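Side-chain contacts in pheromome Binding Protein (Epiphyas postvittana, PDB 6VQ5), which probably binds and carries pheromones or other odorants: residues Glu17-Glu22 and Ser56-Leu61; Ser84-Lys89 and His123-Ala128; Lys99-Ile104 and Leu112-Cys117; Ile30-Asn35 and Arg46-Ala51. All coordinates share one frame; numbering follows the deposited sequence.

Contact 1: residues Glu17-Glu22 and Ser56-Leu61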
loop_
_atom_site.group_PDB
_atom_site.type_symbol
_atom_site.label_atom_id
_atom_site.label_comp_id
_atom_site.label_asym_id
_atom_site.label_seq_id
_atom_site.Cartn_x
_atom_site.Cartn_y
_atom_site.Cartn_z
ATOM N N GLU A 17 -0.738 12.907 5.639
ATOM C CA GLU A 17 -0.360 14.316 5.928
ATOM C C GLU A 17 1.007 14.359 6.606
ATOM O O GLU A 17 1.800 15.261 6.274
ATOM C CB GLU A 17 -1.413 14.991 6.800
ATOM C CG GLU A 17 -2.650 15.426 6.036
ATOM C CD GLU A 17 -2.396 16.244 4.782
ATOM O OE1 GLU A 17 -1.904 17.361 4.887
ATOM O OE2 GLU A 17 -2.670 15.751 3.697
ATOM N N GLU A 18 1.269 13.451 7.543
ATOM C CA GLU A 18 2.580 13.403 8.238
ATOM C C GLU A 18 3.645 13.122 7.185
ATOM O O GLU A 18 4.591 13.920 7.092
ATOM C CB GLU A 18 2.606 12.352 9.348
ATOM C CG GLU A 18 1.888 12.792 10.604
ATOM C CD GLU A 18 1.962 11.790 11.739
ATOM O OE1 GLU A 18 2.428 10.661 11.513
ATOM O OE2 GLU A 18 1.602 12.160 12.874
ATOM N N CYS A 19 3.455 12.061 6.401
ATOM C CA CYS A 19 4.417 11.607 5.370
ATOM C C CYS A 19 4.659 12.715 4.352
ATOM O O CYS A 19 5.810 12.835 3.883
ATOM C CB CYS A 19 3.925 10.327 4.718
ATOM S SG CYS A 19 4.065 8.941 5.873
ATOM N N LYS A 20 3.623 13.504 4.051
ATOM C CA LYS A 20 3.689 14.596 3.042
ATOM C C LYS A 20 4.713 15.625 3.549
ATOM O O LYS A 20 5.575 16.058 2.770
ATOM C CB LYS A 20 2.290 15.167 2.769
ATOM C CG LYS A 20 2.093 15.786 1.394
ATOM C CD LYS A 20 1.030 16.877 1.330
ATOM C CE LYS A 20 -0.327 16.442 1.847
ATOM N NZ LYS A 20 -1.339 17.523 1.732
ATOM N N LYS A 21 4.651 15.972 4.829
ATOM C CA LYS A 21 5.556 16.985 5.457
ATOM C C LYS A 21 7.001 16.436 5.610
ATOM O O LYS A 21 7.969 17.107 5.126
ATOM C CB LYS A 21 5.029 17.394 6.830
ATOM C CG LYS A 21 3.834 18.337 6.818
ATOM C CD LYS A 21 3.497 18.825 8.220
ATOM C CE LYS A 21 2.060 19.284 8.361
ATOM N NZ LYS A 21 1.847 20.030 9.632
ATOM N N GLU A 22 7.135 15.245 6.201
ATOM C CA GLU A 22 8.423 14.515 6.352
ATOM C C GLU A 22 9.176 14.400 5.017
ATOM O O GLU A 22 10.399 14.626 5.050
ATOM C CB GLU A 22 8.190 13.116 6.921
ATOM C CG GLU A 22 7.597 13.139 8.310
ATOM C CD GLU A 22 7.655 11.808 9.034
ATOM O OE1 GLU A 22 8.132 10.817 8.424
ATOM O OE2 GLU A 22 7.216 11.765 10.205
ATOM N N SER A 56 3.311 3.023 5.631
ATOM C CA SER A 56 3.358 1.601 6.072
ATOM C C SER A 56 4.061 1.502 7.437
ATOM O O SER A 56 3.495 0.888 8.358
ATOM C CB SER A 56 4.006 0.716 5.014
ATOM O OG SER A 56 3.197 0.639 3.840
ATOM N N LYS A 57 5.220 2.144 7.579
ATOM C CA LYS A 57 5.988 2.216 8.849
ATOM C C LYS A 57 5.122 2.817 9.964
ATOM O O LYS A 57 5.039 2.206 11.044
ATOM C CB LYS A 57 7.260 3.039 8.642
ATOM C CG LYS A 57 8.395 2.266 7.990
ATOM C CD LYS A 57 9.506 3.136 7.454
ATOM C CE LYS A 57 10.727 2.326 7.069
ATOM N NZ LYS A 57 11.794 3.180 6.497
ATOM N N LYS A 58 4.505 3.971 9.710
ATOM C CA LYS A 58 3.671 4.700 10.698
ATOM C C LYS A 58 2.450 3.871 11.098
ATOM O O LYS A 58 1.982 4.057 12.234
ATOM C CB LYS A 58 3.238 6.054 10.142
ATOM C CG LYS A 58 4.344 7.097 10.088
ATOM C CD LYS A 58 3.873 8.416 9.522
ATOM C CE LYS A 58 4.953 9.475 9.519
ATOM N NZ LYS A 58 5.352 9.849 10.888
ATOM N N LEU A 59 1.946 2.994 10.226
ATOM C CA LEU A 59 0.825 2.076 10.570
ATOM C C LEU A 59 1.382 0.731 11.046
ATOM O O LEU A 59 0.571 -0.180 11.264
ATOM C CB LEU A 59 -0.090 1.904 9.355
ATOM C CG LEU A 59 -0.751 3.188 8.850
ATOM C CD1 LEU A 59 -1.503 2.930 7.556
ATOM C CD2 LEU A 59 -1.678 3.774 9.907
ATOM N N GLU A 60 2.705 0.629 11.215
ATOM C CA GLU A 60 3.414 -0.565 11.753
ATOM C C GLU A 60 3.040 -1.777 10.898
ATOM O O GLU A 60 2.813 -2.869 11.459
ATOM C CB GLU A 60 3.053 -0.824 13.219
ATOM C CG GLU A 60 3.076 0.404 14.109
ATOM C CD GLU A 60 2.059 0.312 15.235
ATOM O OE1 GLU A 60 2.079 -0.710 15.958
ATOM O OE2 GLU A 60 1.227 1.238 15.357
ATOM N N LEU A 61 2.970 -1.562 9.589
ATOM C CA LEU A 61 2.658 -2.590 8.569
ATOM C C LEU A 61 3.974 -3.257 8.154
ATOM O O LEU A 61 3.937 -4.438 7.784
ATOM C CB LEU A 61 1.947 -1.898 7.399
ATOM C CG LEU A 61 1.603 -2.772 6.194
ATOM C CD1 LEU A 61 0.780 -3.987 6.609
ATOM C CD2 LEU A 61 0.866 -1.961 5.137
#
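The carboxylates of Glu-18 and Glu-22 share the ammonium group of Lys-58. Lys-58 NZ lies 3.1 Å from Glu-18 OE1 and meets it from above the carboxylate plane, 48° out of it. Glu-22 OE2 is also met from above its plane, at 43°, with Lys-58 NZ 2.8 Å away. The amine thus stands well tilted out of both carboxylate planes. Both pairs are hydrogen-bonded salt bridges, and the three residues form one network. The two glutamates stand one turn apart on the helix, and both chains run out extended beyond CG. Lys-58 reaches between them along a chain that stays straight as far as CE. It then bends at chi4 (-66°), and this turn brings NZ to the two acids. The apolar part of the lysine is used as well. Its CD packs 3.7 Å from Cys-19 SG, and its CE lies 3.7 Å from Glu-18 CB. With a methionine in place of Lys-58, both glutamates would probably lose their shared cation and be left as two neighbouring negative charges. Lys-58 sits at the end of helix 46-58. A Schellman motif closes this helix, with Glu-60 as the C-prime residue at positive phi and Leu-61 N bonded to Ser-56 O. The salt bridges thus tie this end to helix 13-23, beside the Cys-19 to Cys-54 disulfide that joins the same two helices. Lys-58 also rests on Val-15, and Leu-59 and Leu-61 continue the packing onto helix 70-79.

Contact 2: residues Ser84-Lys89 and His123-Ala128. Unlike the reference sequence in segment 123-128: Glu-124 (reference Lys).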
loop_
_atom_site.group_PDB
_atom_site.type_symbol
_atom_site.label_atom_id
_atom_site.label_comp_id
_atom_site.label_asym_id
_atom_site.label_seq_id
_atom_site.Cartn_x
_atom_site.Cartn_y
_atom_site.Cartn_z
ATOM N N SER A 84 -13.561 -11.317 8.748
ATOM C CA SER A 84 -12.484 -12.298 9.046
ATOM C C SER A 84 -11.967 -12.926 7.744
ATOM O O SER A 84 -10.742 -12.893 7.517
ATOM C CB SER A 84 -12.982 -13.353 10.005
ATOM O OG SER A 84 -14.185 -13.941 9.528
ATOM N N GLU A 85 -12.884 -13.463 6.931
ATOM C CA GLU A 85 -12.597 -14.192 5.665
ATOM C C GLU A 85 -11.874 -13.264 4.682
ATOM O O GLU A 85 -10.802 -13.661 4.180
ATOM C CB GLU A 85 -13.888 -14.727 5.037
ATOM C CG GLU A 85 -14.574 -15.821 5.845
ATOM C CD GLU A 85 -15.650 -15.373 6.827
ATOM O OE1 GLU A 85 -16.005 -14.166 6.836
ATOM O OE2 GLU A 85 -16.138 -16.237 7.589
ATOM N N VAL A 86 -12.426 -12.078 4.412
ATOM C CA VAL A 86 -11.864 -11.162 3.374
ATOM C C VAL A 86 -10.484 -10.663 3.831
ATOM O O VAL A 86 -9.566 -10.672 2.986
ATOM C CB VAL A 86 -12.809 -10.005 2.995
ATOM C CG1 VAL A 86 -13.132 -9.105 4.161
ATOM C CG2 VAL A 86 -12.235 -9.174 1.860
ATOM N N ALA A 87 -10.331 -10.272 5.102
ATOM C CA ALA A 87 -9.053 -9.794 5.689
ATOM C C ALA A 87 -7.936 -10.808 5.408
ATOM O O ALA A 87 -6.848 -10.392 4.981
ATOM C CB ALA A 87 -9.210 -9.565 7.170
ATOM N N ALA A 88 -8.207 -12.095 5.637
ATOM C CA ALA A 88 -7.274 -13.220 5.392
ATOM C C ALA A 88 -6.919 -13.291 3.902
ATOM O O ALA A 88 -5.728 -13.489 3.607
ATOM C CB ALA A 88 -7.881 -14.512 5.884
ATOM N N LYS A 89 -7.898 -13.129 3.000
ATOM C CA LYS A 89 -7.671 -13.184 1.527
ATOM C C LYS A 89 -6.754 -12.028 1.115
ATOM O O LYS A 89 -5.802 -12.280 0.356
ATOM C CB LYS A 89 -8.969 -13.092 0.717
ATOM C CG LYS A 89 -9.998 -14.200 0.924
ATOM C CD LYS A 89 -9.468 -15.625 0.811
ATOM C CE LYS A 89 -9.167 -16.243 2.168
ATOM N NZ LYS A 89 -8.130 -17.303 2.107
ATOM N N HIS A 123 -9.052 -7.619 -7.019
ATOM C CA HIS A 123 -10.223 -7.348 -7.900
ATOM C C HIS A 123 -11.486 -8.059 -7.390
ATOM O O HIS A 123 -12.508 -7.382 -7.212
ATOM C CB HIS A 123 -9.907 -7.782 -9.339
ATOM C CG HIS A 123 -11.052 -7.594 -10.277
ATOM N ND1 HIS A 123 -11.362 -6.358 -10.826
ATOM C CD2 HIS A 123 -11.980 -8.461 -10.734
ATOM C CE1 HIS A 123 -12.426 -6.478 -11.587
ATOM N NE2 HIS A 123 -12.825 -7.756 -11.544
ATOM N N GLU A 124 -11.418 -9.372 -7.163
ATOM C CA GLU A 124 -12.608 -10.244 -6.959
ATOM C C GLU A 124 -13.043 -10.223 -5.486
ATOM O O GLU A 124 -13.704 -11.196 -5.059
ATOM C CB GLU A 124 -12.316 -11.690 -7.390
ATOM C CG GLU A 124 -11.440 -11.825 -8.630
ATOM C CD GLU A 124 -9.985 -12.184 -8.349
ATOM O OE1 GLU A 124 -9.320 -11.487 -7.532
ATOM O OE2 GLU A 124 -9.523 -13.171 -8.930
ATOM N N LEU A 125 -12.691 -9.167 -4.746
ATOM C CA LEU A 125 -12.948 -9.005 -3.289
ATOM C C LEU A 125 -13.705 -7.690 -3.068
ATOM O O LEU A 125 -13.315 -6.665 -3.660
ATOM C CB LEU A 125 -11.608 -9.002 -2.543
ATOM C CG LEU A 125 -11.124 -10.335 -1.974
ATOM C CD1 LEU A 125 -11.276 -11.476 -2.966
ATOM C CD2 LEU A 125 -9.677 -10.213 -1.529
ATOM N N ASN A 126 -14.745 -7.718 -2.232
ATOM C CA ASN A 126 -15.527 -6.515 -1.849
ATOM C C ASN A 126 -14.778 -5.788 -0.725
ATOM O O ASN A 126 -14.964 -6.158 0.449
ATOM C CB ASN A 126 -16.959 -6.880 -1.451
ATOM C CG ASN A 126 -17.904 -5.702 -1.547
ATOM O OD1 ASN A 126 -17.558 -4.581 -1.173
ATOM N ND2 ASN A 126 -19.101 -5.948 -2.056
ATOM N N TRP A 127 -13.942 -4.806 -1.073
ATOM C CA TRP A 127 -13.135 -4.038 -0.087
ATOM C C TRP A 127 -12.703 -2.678 -0.655
ATOM O O TRP A 127 -12.083 -2.652 -1.734
ATOM C CB TRP A 127 -11.933 -4.865 0.372
ATOM C CG TRP A 127 -11.240 -4.240 1.539
ATOM C CD1 TRP A 127 -11.679 -4.211 2.832
ATOM C CD2 TRP A 127 -9.998 -3.515 1.515
ATOM N NE1 TRP A 127 -10.785 -3.540 3.621
ATOM C CE2 TRP A 127 -9.746 -3.096 2.840
ATOM C CE3 TRP A 127 -9.072 -3.192 0.516
ATOM C CZ2 TRP A 127 -8.607 -2.364 3.180
ATOM C CZ3 TRP A 127 -7.955 -2.457 0.856
ATOM C CH2 TRP A 127 -7.729 -2.050 2.171
ATOM N N ALA A 128 -12.995 -1.601 0.082
ATOM C CA ALA A 128 -12.733 -0.192 -0.300
ATOM C C ALA A 128 -11.306 0.196 0.108
ATOM O O ALA A 128 -11.076 0.599 1.255
ATOM C CB ALA A 128 -13.768 0.705 0.338
#
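Leu-125 lies against two residues of the first turns of helix 84-100, Val-86 and Lys-89. Its CD2 touches Lys-89 CB at 3.7 Å. Its CG lies 4.2 Å from Val-86 CG2. The valine and leucine side chains slide past each other in opposite directions, so the contact runs alongside and does not meet end on. Val-86 CG2 is the methyl that does the work. It stands opposite the backbone N about the first torsion (chi1 61°, measured to CG1), and this turns it to the incoming chain. The same methyl also comes near Asn-126 O, at 4.3 Å. Lys-89 offers only the root of its side chain. Bends at chi2 and chi3 lead its amine away from Leu-125. The interaction is mainly apolar, at the surface of the protein. It joins helix 84-100 to the irregular tail that follows helix 107-121, in the all-helical fold of the insect pheromone-binding proteins. Here the tail runs across the helix without regular structure. Val-86 and Lys-89 are three residues apart on the helix, which puts both on the side the tail crosses. Val-86 N is held by Asp-83 OD1 just before them. Leu-125 also touches Leu-90 and Ile-93, further along the same helix. Beyond it, Trp-127 packs on Leu-90, His-80, Ala-82 and Ile-122, and its NE1 makes a weak hydrogen bond to Ala-77 O. Ala-128 then reaches the pocket of the bound 2-(2-methoxyethoxy)ethanol, which Phe-12, Ile-13 and His-80 also line.

Contact 3: residues Lys99-Ile104 and Leu112-Cys117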
loop_
_atom_site.group_PDB
_atom_site.type_symbol
_atom_site.label_atom_id
_atom_site.label_comp_id
_atom_site.label_asym_id
_atom_site.label_seq_id
_atom_site.Cartn_x
_atom_site.Cartn_y
_atom_site.Cartn_z
ATOM N N LYS A 99 6.416 -11.649 -1.932
ATOM C CA LYS A 99 7.329 -12.719 -2.424
ATOM C C LYS A 99 7.751 -12.409 -3.872
ATOM O O LYS A 99 8.974 -12.422 -4.150
ATOM C CB LYS A 99 6.676 -14.103 -2.329
ATOM C CG LYS A 99 6.756 -14.771 -0.965
ATOM C CD LYS A 99 5.851 -15.977 -0.844
ATOM C CE LYS A 99 5.986 -16.941 -2.007
ATOM N NZ LYS A 99 5.605 -18.324 -1.630
ATOM N N THR A 100 6.788 -12.146 -4.760
ATOM C CA THR A 100 7.036 -11.957 -6.211
ATOM C C THR A 100 8.094 -10.869 -6.412
ATOM O O THR A 100 8.990 -11.084 -7.253
ATOM C CB THR A 100 5.736 -11.622 -6.951
ATOM O OG1 THR A 100 4.857 -12.711 -6.678
ATOM C CG2 THR A 100 5.900 -11.429 -8.444
ATOM N N HIS A 101 7.994 -9.759 -5.670
ATOM C CA HIS A 101 8.867 -8.568 -5.843
ATOM C C HIS A 101 9.871 -8.437 -4.692
ATOM O O HIS A 101 10.406 -7.326 -4.520
ATOM C CB HIS A 101 8.023 -7.299 -5.986
ATOM C CG HIS A 101 6.948 -7.401 -7.010
ATOM N ND1 HIS A 101 7.208 -7.707 -8.330
ATOM C CD2 HIS A 101 5.613 -7.243 -6.908
ATOM C CE1 HIS A 101 6.079 -7.725 -9.002
ATOM N NE2 HIS A 101 5.084 -7.434 -8.152
ATOM N N ASP A 102 10.152 -9.525 -3.969
ATOM C CA ASP A 102 10.980 -9.493 -2.731
ATOM C C ASP A 102 12.384 -8.962 -3.047
ATOM O O ASP A 102 12.947 -8.284 -2.182
ATOM C CB ASP A 102 11.036 -10.862 -2.047
ATOM C CG ASP A 102 11.268 -10.764 -0.547
ATOM O OD1 ASP A 102 12.456 -10.669 -0.164
ATOM O OD2 ASP A 102 10.259 -10.740 0.219
ATOM N N ALA A 103 12.900 -9.227 -4.248
ATOM C CA ALA A 103 14.306 -8.980 -4.647
ATOM C C ALA A 103 14.525 -7.541 -5.135
ATOM O O ALA A 103 15.661 -7.228 -5.494
ATOM C CB ALA A 103 14.706 -9.981 -5.707
ATOM N N ILE A 104 13.511 -6.678 -5.158
ATOM C CA ILE A 104 13.715 -5.270 -5.622
ATOM C C ILE A 104 14.608 -4.548 -4.605
ATOM O O ILE A 104 14.217 -4.462 -3.421
ATOM C CB ILE A 104 12.392 -4.522 -5.880
ATOM C CG1 ILE A 104 11.536 -5.256 -6.915
ATOM C CG2 ILE A 104 12.665 -3.087 -6.297
ATOM C CD1 ILE A 104 10.440 -4.408 -7.534
ATOM N N LEU A 112 6.063 0.460 -4.245
ATOM C CA LEU A 112 5.167 0.862 -5.359
ATOM C C LEU A 112 4.703 -0.404 -6.091
ATOM O O LEU A 112 3.486 -0.558 -6.294
ATOM C CB LEU A 112 5.894 1.825 -6.299
ATOM C CG LEU A 112 5.054 2.363 -7.447
ATOM C CD1 LEU A 112 3.790 2.998 -6.911
ATOM C CD2 LEU A 112 5.841 3.345 -8.285
ATOM N N GLU A 113 5.639 -1.296 -6.424
ATOM C CA GLU A 113 5.357 -2.548 -7.162
ATOM C C GLU A 113 4.440 -3.451 -6.323
ATOM O O GLU A 113 3.421 -3.929 -6.857
ATOM C CB GLU A 113 6.675 -3.222 -7.563
ATOM C CG GLU A 113 7.413 -2.489 -8.677
ATOM C CD GLU A 113 6.515 -2.068 -9.836
ATOM O OE1 GLU A 113 5.849 -2.988 -10.424
ATOM O OE2 GLU A 113 6.457 -0.834 -10.150
ATOM N N ILE A 114 4.753 -3.678 -5.053
ATOM C CA ILE A 114 3.870 -4.511 -4.180
ATOM C C ILE A 114 2.479 -3.871 -4.152
ATOM O O ILE A 114 1.500 -4.621 -4.273
ATOM C CB ILE A 114 4.468 -4.714 -2.769
ATOM C CG1 ILE A 114 5.740 -5.564 -2.824
ATOM C CG2 ILE A 114 3.442 -5.313 -1.815
ATOM C CD1 ILE A 114 6.612 -5.454 -1.597
ATOM N N ALA A 115 2.397 -2.547 -4.018
ATOM C CA ALA A 115 1.114 -1.813 -3.892
ATOM C C ALA A 115 0.274 -2.010 -5.162
ATOM O O ALA A 115 -0.960 -2.201 -5.030
ATOM C CB ALA A 115 1.363 -0.350 -3.616
ATOM N N LYS A 116 0.915 -1.992 -6.335
ATOM C CA LYS A 116 0.246 -2.173 -7.654
ATOM C C LYS A 116 -0.198 -3.633 -7.826
ATOM O O LYS A 116 -1.339 -3.870 -8.250
ATOM C CB LYS A 116 1.196 -1.782 -8.781
ATOM C CG LYS A 116 1.456 -0.292 -8.898
ATOM C CD LYS A 116 1.998 0.084 -10.253
ATOM C CE LYS A 116 3.471 -0.216 -10.417
ATOM N NZ LYS A 116 3.881 0.036 -11.809
ATOM N N CYS A 117 0.693 -4.573 -7.539
ATOM C CA CYS A 117 0.400 -6.021 -7.516
ATOM C C CYS A 117 -0.813 -6.267 -6.614
ATOM O O CYS A 117 -1.765 -6.931 -7.054
ATOM C CB CYS A 117 1.623 -6.787 -7.034
ATOM S SG CYS A 117 1.306 -8.552 -6.815
#
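This is side-chain packing near the surface, in which His-101 and Ile-104, just past the end of helix 84-100, lie against Glu-113, Ile-114 and Cys-117 of helix 107-121. The imidazole of His-101 carries most of it. Glu-113 CB sits over one ring face, 4.2 Å above the plane and offset toward the rim. Thr-100 CG2, from the neighbouring residue, sits over the opposite face, also toward the rim. Cys-117 CB comes in at the edge, in the ring plane, 3.7 Å from His-101 NE2. The sulfur is more distant, with Cys-117 SG 5.1 Å from the centroid of the His-101 ring and oblique to it. His-101 CB also approaches Ile-114 CG1, at 4.3 Å. Ile-104 adds a second point of contact. Its CD1 packs on Glu-113 CG at 3.8 Å, and the two side chains cross at about a right angle. Glu-113 bends at chi2 (-46°), and its carboxylate forms a salt bridge with Lys-116 of its own helix. A serine in place of His-101 would probably take away the ring that Glu-113 CB packs over and the edge that Cys-117 CB meets, opening a gap beside the helix. A type I turn from His-101 to Ile-104 sets both residues toward the same helix, and Ile-104 N bonds back to His-101 O. Close by, the Cys-117 to Cys-97 disulfide joins helix 84-100 to helix 107-121 covalently. From this helix, Ala-115 faces the other way into the fold, onto Ile-52 of helix 46-58.

Contact 4: residues Ile30-Asn35 and Arg46-Ala51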
loop_
_atom_site.group_PDB
_atom_site.type_symbol
_atom_site.label_atom_id
_atom_site.label_comp_id
_atom_site.label_asym_id
_atom_site.label_seq_id
_atom_site.Cartn_x
_atom_site.Cartn_y
_atom_site.Cartn_z
ATOM N N ILE A 30 -1.818 13.236 -3.650
ATOM C CA ILE A 30 -3.271 12.920 -3.515
ATOM C C ILE A 30 -3.761 12.383 -4.873
ATOM O O ILE A 30 -4.394 11.288 -4.931
ATOM C CB ILE A 30 -4.035 14.181 -3.080
ATOM C CG1 ILE A 30 -3.499 14.778 -1.768
ATOM C CG2 ILE A 30 -5.515 13.925 -3.022
ATOM C CD1 ILE A 30 -3.245 13.787 -0.623
ATOM N N ASN A 31 -3.467 13.135 -5.938
ATOM C CA ASN A 31 -3.811 12.788 -7.334
ATOM C C ASN A 31 -3.252 11.389 -7.596
ATOM O O ASN A 31 -4.051 10.541 -8.058
ATOM C CB ASN A 31 -3.358 13.884 -8.293
ATOM C CG ASN A 31 -3.915 15.229 -7.894
ATOM O OD1 ASN A 31 -5.076 15.525 -8.140
ATOM N ND2 ASN A 31 -3.131 16.035 -7.207
ATOM N N ASP A 32 -1.996 11.121 -7.218
ATOM C CA ASP A 32 -1.338 9.812 -7.466
ATOM C C ASP A 32 -2.055 8.692 -6.707
ATOM O O ASP A 32 -2.276 7.632 -7.295
ATOM C CB ASP A 32 0.144 9.825 -7.113
ATOM C CG ASP A 32 0.953 10.727 -8.020
ATOM O OD1 ASP A 32 0.426 11.130 -9.042
ATOM O OD2 ASP A 32 2.087 11.053 -7.669
ATOM N N LEU A 33 -2.407 8.882 -5.445
ATOM C CA LEU A 33 -3.003 7.775 -4.658
ATOM C C LEU A 33 -4.419 7.490 -5.162
ATOM O O LEU A 33 -4.803 6.305 -5.200
ATOM C CB LEU A 33 -2.930 8.100 -3.166
ATOM C CG LEU A 33 -1.507 8.058 -2.605
ATOM C CD1 LEU A 33 -1.482 8.554 -1.164
ATOM C CD2 LEU A 33 -0.907 6.658 -2.683
ATOM N N TYR A 34 -5.128 8.519 -5.614
ATOM C CA TYR A 34 -6.461 8.375 -6.255
ATOM C C TYR A 34 -6.317 7.561 -7.551
ATOM O O TYR A 34 -7.082 6.614 -7.793
ATOM C CB TYR A 34 -7.068 9.750 -6.532
ATOM C CG TYR A 34 -8.404 9.693 -7.218
ATOM C CD1 TYR A 34 -9.553 9.384 -6.511
ATOM C CD2 TYR A 34 -8.515 9.912 -8.581
ATOM C CE1 TYR A 34 -10.792 9.339 -7.130
ATOM C CE2 TYR A 34 -9.748 9.878 -9.216
ATOM C CZ TYR A 34 -10.889 9.589 -8.488
ATOM O OH TYR A 34 -12.114 9.533 -9.086
ATOM N N ASN A 35 -5.319 7.906 -8.363
ATOM C CA ASN A 35 -5.033 7.238 -9.658
ATOM C C ASN A 35 -4.659 5.774 -9.407
ATOM O O ASN A 35 -5.285 4.885 -9.992
ATOM C CB ASN A 35 -3.983 8.026 -10.437
ATOM C CG ASN A 35 -4.583 9.269 -11.056
ATOM O OD1 ASN A 35 -5.799 9.384 -11.181
ATOM N ND2 ASN A 35 -3.745 10.206 -11.433
ATOM N N ARG A 46 8.711 7.017 -8.277
ATOM C CA ARG A 46 9.392 6.456 -7.088
ATOM C C ARG A 46 8.826 7.095 -5.808
ATOM O O ARG A 46 8.576 6.361 -4.833
ATOM C CB ARG A 46 10.894 6.694 -7.239
ATOM C CG ARG A 46 11.721 5.994 -6.180
ATOM C CD ARG A 46 13.196 6.244 -6.363
ATOM N NE ARG A 46 13.934 5.644 -5.265
ATOM C CZ ARG A 46 14.101 6.186 -4.068
ATOM N NH1 ARG A 46 13.583 7.364 -3.778
ATOM N NH2 ARG A 46 14.794 5.539 -3.151
ATOM N N ASP A 47 8.625 8.411 -5.808
ATOM C CA ASP A 47 8.180 9.161 -4.605
ATOM C C ASP A 47 6.863 8.582 -4.087
ATOM O O ASP A 47 6.671 8.601 -2.870
ATOM C CB ASP A 47 8.042 10.663 -4.880
ATOM C CG ASP A 47 9.366 11.378 -5.101
ATOM O OD1 ASP A 47 10.407 10.867 -4.606
ATOM O OD2 ASP A 47 9.342 12.435 -5.771
ATOM N N VAL A 48 5.976 8.097 -4.965
ATOM C CA VAL A 48 4.695 7.471 -4.528
ATOM C C VAL A 48 5.057 6.223 -3.723
ATOM O O VAL A 48 4.381 5.943 -2.704
ATOM C CB VAL A 48 3.750 7.146 -5.701
ATOM C CG1 VAL A 48 2.473 6.445 -5.237
ATOM C CG2 VAL A 48 3.404 8.392 -6.492
ATOM N N GLY A 49 6.087 5.507 -4.159
ATOM C CA GLY A 49 6.665 4.382 -3.398
ATOM C C GLY A 49 7.146 4.826 -2.030
ATOM O O GLY A 49 6.791 4.170 -1.053
ATOM N N CYS A 50 7.922 5.906 -1.951
ATOM C CA CYS A 50 8.475 6.441 -0.676
ATOM C C CYS A 50 7.302 6.836 0.254
ATOM O O CYS A 50 7.354 6.518 1.457
ATOM C CB CYS A 50 9.473 7.571 -0.942
ATOM S SG CYS A 50 10.925 7.115 -1.955
ATOM N N ALA A 51 6.242 7.439 -0.274
ATOM C CA ALA A 51 5.028 7.792 0.498
ATOM C C ALA A 51 4.430 6.535 1.149
ATOM O O ALA A 51 4.002 6.600 2.325
ATOM C CB ALA A 51 4.027 8.486 -0.391
#
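Val-48 sets its two methyls against neighbouring residues of helix 28-37. CG2 meets Asp-32, with Asp-32 OD2 3.2 Å and Asp-32 CB 3.6 Å from it. CG1 turns to Leu-33 and lies 4.2 Å from Leu-33 CD2. The valine torsion makes this division: CG1 is opposite the backbone N (chi1 177°), and CG2 is opposite the carbonyl carbon. The Asp-32 and Val-48 side chains cross obliquely, and Val-48 CG2 touches both CB and OD2 of the acid. The Leu-33 side chain sets out along the flank of the contact, and its end comes nearer to Val-48. This is helix-on-helix packing between helices 28-37 and 46-58, part of the helical fold of the PBP/GOBP family. The family's three disulfides pair the first cysteine with the third, the second with the fifth and the fourth with the sixth; here the second cysteine is Cys-50, bonded to Cys-108 of helix 107-121. Val-48 is buried and also packs on Ile-29. Leu-33 reaches Leu-16 of helix 13-23, and Asp-32 touches Leu-44 in the loop before helix 46-58.

Overall arrangement
From the N terminus, the chain first opens contact 1 at residues 17-22. Contact 4 opens at 30-35 and closes at 46-51, before contact 1 closes at 56-61. The smaller loop thus lies within the larger, and both end on helix 46-58. After the unmodelled residues 63-66 a second pair is nested likewise, but shares its opening helix, 84-100. Contact 2 opens at 84-89 and closes with the tail at 123-128; contact 3 lies between. The two pairs follow in series and do not cross. Contacts 1 and 2 sit about 24 Å apart between centres, on opposite sides of the chain's centre. Leu-112 of contact 3 packs on Val-48 and Gly-49 of contact 4, joining the two halves.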